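Local coordinates for protein sucrose 6(F)-phosphate phosphorylase (Thermoanaerobacterium thermosaccharolyticum DSM 571, PDB 6S9V) that is a phosphorylase of the alpha-amylase family, built round a closed TIM barrel of eight parallel strands, at residues 122-127 and 180-185. Numbering follows the deposited sequence.
Sequences ADMFIT and IDLDVN
Met124 and Phe125 meet Leu182 and Asp183 in a mostly buried contact between a 3-10 turn with the loop after it (122-127, following helix 107-115) and the end of strand 179-181 with the loop after it (180-185). One direct backbone bond joins them: Asp183 N reaches Met124 O at 2.8 Å, nearly straight (167° at the hydrogen) but from 39° above the carbonyl plane. The same oxygen also takes a CA-H...O contact from Leu182 CA, 3.4 Å away. Two residues along, a water replaces the direct bond, accepting from Ile126 N (2.8 Å) and donating to Asp181 O (2.6 Å).

Side chains pack on both sides of these backbone bonds. The Phe125 ring has Met124 CB over one face, Asp181 O at its edge and Ile180 CG2 coming in obliquely, 3.6 Å from CD1; Phe109 meets it edge-to-face. Ile126 lies on the other side of its backbone, crossing Asp183 at about a right angle, with CG1 3.9 Å from Asp183 CB and CD1 against Leu182 O.

With CG anti to the backbone N (chi1 -178°), Asp183 places its carboxylate beside that of Asp123, where OD2 stands 4.5 Å from Asp123 OD1. Lys130 forms salt bridges to both atoms and should offset their repulsion; it also donates to Phe125 O. Asp183 OD1 accepts from Asn185 N, making an Asx turn just before helix 187-202. The long insertion between barrel strand 92-97 and helix 187-202 is thereby tied together just where it ends, consistent with domain B of the alpha-amylase fold.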
loop_
_atom_site.group_PDB
_atom_site.type_symbol
_atom_site.label_atom_id
_atom_site.label_comp_id
_atom_site.label_asym_id
_atom_site.label_seq_id
_atom_site.Cartn_x
_atom_site.Cartn_y
_atom_site.Cartn_z
ATOM N N ALA A 122 -11.689 -4.190 -28.276
ATOM C CA ALA A 122 -11.560 -2.741 -28.408
ATOM C C ALA A 122 -12.256 -2.013 -27.265
ATOM O O ALA A 122 -11.735 -1.018 -26.742
ATOM C CB ALA A 122 -12.128 -2.290 -29.755
ATOM N N ASP A 123 -13.420 -2.509 -26.842
ATOM C CA ASP A 123 -14.227 -1.841 -25.824
ATOM C C ASP A 123 -13.628 -1.931 -24.426
ATOM O O ASP A 123 -14.133 -1.265 -23.515
ATOM C CB ASP A 123 -15.636 -2.448 -25.819
ATOM C CG ASP A 123 -16.625 -1.651 -24.976
ATOM O OD1 ASP A 123 -16.710 -0.418 -25.149
ATOM O OD2 ASP A 123 -17.323 -2.267 -24.141
ATOM N N MET A 124 -12.575 -2.729 -24.226
ATOM C CA MET A 124 -11.938 -2.793 -22.918
ATOM C C MET A 124 -11.141 -1.536 -22.599
ATOM O O MET A 124 -10.813 -1.307 -21.429
ATOM C CB MET A 124 -11.008 -4.005 -22.829
ATOM C CG MET A 124 -11.709 -5.339 -22.860
ATOM S SD MET A 124 -10.562 -6.727 -22.823
ATOM C CE MET A 124 -9.945 -6.592 -21.155
ATOM N N PHE A 125 -10.834 -0.716 -23.602
ATOM C CA PHE A 125 -9.931 0.416 -23.447
ATOM C C PHE A 125 -10.666 1.727 -23.674
ATOM O O PHE A 125 -11.719 1.780 -24.315
ATOM C CB PHE A 125 -8.746 0.269 -24.411
ATOM C CG PHE A 125 -8.128 -1.101 -24.368
ATOM C CD1 PHE A 125 -7.427 -1.516 -23.250
ATOM C CD2 PHE A 125 -8.298 -1.990 -25.416
ATOM C CE1 PHE A 125 -6.878 -2.788 -23.187
ATOM C CE2 PHE A 125 -7.761 -3.260 -25.355
ATOM C CZ PHE A 125 -7.058 -3.661 -24.241
ATOM N N ILE A 126 -10.105 2.791 -23.105
ATOM C CA ILE A 126 -10.744 4.114 -23.152
ATOM C C ILE A 126 -10.168 4.823 -24.371
ATOM O O ILE A 126 -9.278 5.668 -24.291
ATOM C CB ILE A 126 -10.539 4.904 -21.852
ATOM C CG1 ILE A 126 -11.035 4.101 -20.646
ATOM C CG2 ILE A 126 -11.267 6.242 -21.928
ATOM C CD1 ILE A 126 -10.758 4.764 -19.301
ATOM N N THR A 127 -10.664 4.437 -25.542
ATOM C CA THR A 127 -10.435 5.242 -26.731
ATOM C C THR A 127 -11.070 6.612 -26.511
ATOM O O THR A 127 -12.129 6.727 -25.886
ATOM C CB THR A 127 -11.008 4.553 -27.967
ATOM O OG1 THR A 127 -12.316 4.048 -27.675
ATOM C CG2 THR A 127 -10.103 3.398 -28.399
ATOM N N ILE A 180 -2.151 0.706 -20.074
ATOM C CA ILE A 180 -3.352 1.137 -20.780
ATOM C C ILE A 180 -4.533 1.068 -19.821
ATOM O O ILE A 180 -4.796 0.015 -19.228
ATOM C CB ILE A 180 -3.623 0.265 -22.018
ATOM C CG1 ILE A 180 -2.373 0.130 -22.894
ATOM C CG2 ILE A 180 -4.794 0.852 -22.809
ATOM C CD1 ILE A 180 -1.741 1.447 -23.290
ATOM N N ASP A 181 -5.264 2.171 -19.690
ATOM C CA ASP A 181 -6.390 2.197 -18.767
ATOM C C ASP A 181 -7.510 1.286 -19.261
ATOM O O ASP A 181 -7.795 1.214 -20.460
ATOM C CB ASP A 181 -6.927 3.620 -18.589
ATOM C CG ASP A 181 -6.086 4.455 -17.642
ATOM O OD1 ASP A 181 -4.847 4.345 -17.691
ATOM O OD2 ASP A 181 -6.667 5.253 -16.870
ATOM N N LEU A 182 -8.128 0.575 -18.319
ATOM C CA LEU A 182 -9.291 -0.255 -18.584
ATOM C C LEU A 182 -10.567 0.561 -18.439
ATOM O O LEU A 182 -10.659 1.444 -17.582
ATOM C CB LEU A 182 -9.336 -1.442 -17.622
ATOM C CG LEU A 182 -8.185 -2.447 -17.712
ATOM C CD1 LEU A 182 -8.197 -3.384 -16.512
ATOM C CD2 LEU A 182 -8.288 -3.224 -19.005
ATOM N N ASP A 183 -11.551 0.267 -19.284
ATOM C CA ASP A 183 -12.870 0.889 -19.182
ATOM C C ASP A 183 -13.720 0.013 -18.266
ATOM O O ASP A 183 -14.226 -1.030 -18.687
ATOM C CB ASP A 183 -13.503 1.040 -20.557
ATOM C CG ASP A 183 -14.859 1.722 -20.505
ATOM O OD1 ASP A 183 -15.341 2.021 -19.396
ATOM O OD2 ASP A 183 -15.440 1.954 -21.579
ATOM N N VAL A 184 -13.870 0.425 -17.003
ATOM C CA VAL A 184 -14.611 -0.396 -16.051
ATOM C C VAL A 184 -16.113 -0.387 -16.305
ATOM O O VAL A 184 -16.841 -1.160 -15.672
ATOM C CB VAL A 184 -14.322 0.032 -14.594
ATOM C CG1 VAL A 184 -12.839 -0.093 -14.295
ATOM C CG2 VAL A 184 -14.820 1.442 -14.315
ATOM N N ASN A 185 -16.600 0.473 -17.200
ATOM C CA ASN A 185 -17.984 0.396 -17.660
ATOM C C ASN A 185 -18.205 -0.703 -18.692
ATOM O O ASN A 185 -19.358 -1.028 -18.992
ATOM C CB ASN A 185 -18.425 1.733 -18.252
ATOM C CG ASN A 185 -18.443 2.840 -17.228
ATOM O OD1 ASN A 185 -18.734 2.610 -16.055
ATOM N ND2 ASN A 185 -18.120 4.052 -17.664
HETATM O O HOH W 1 -7.468 3.204 -22.152
#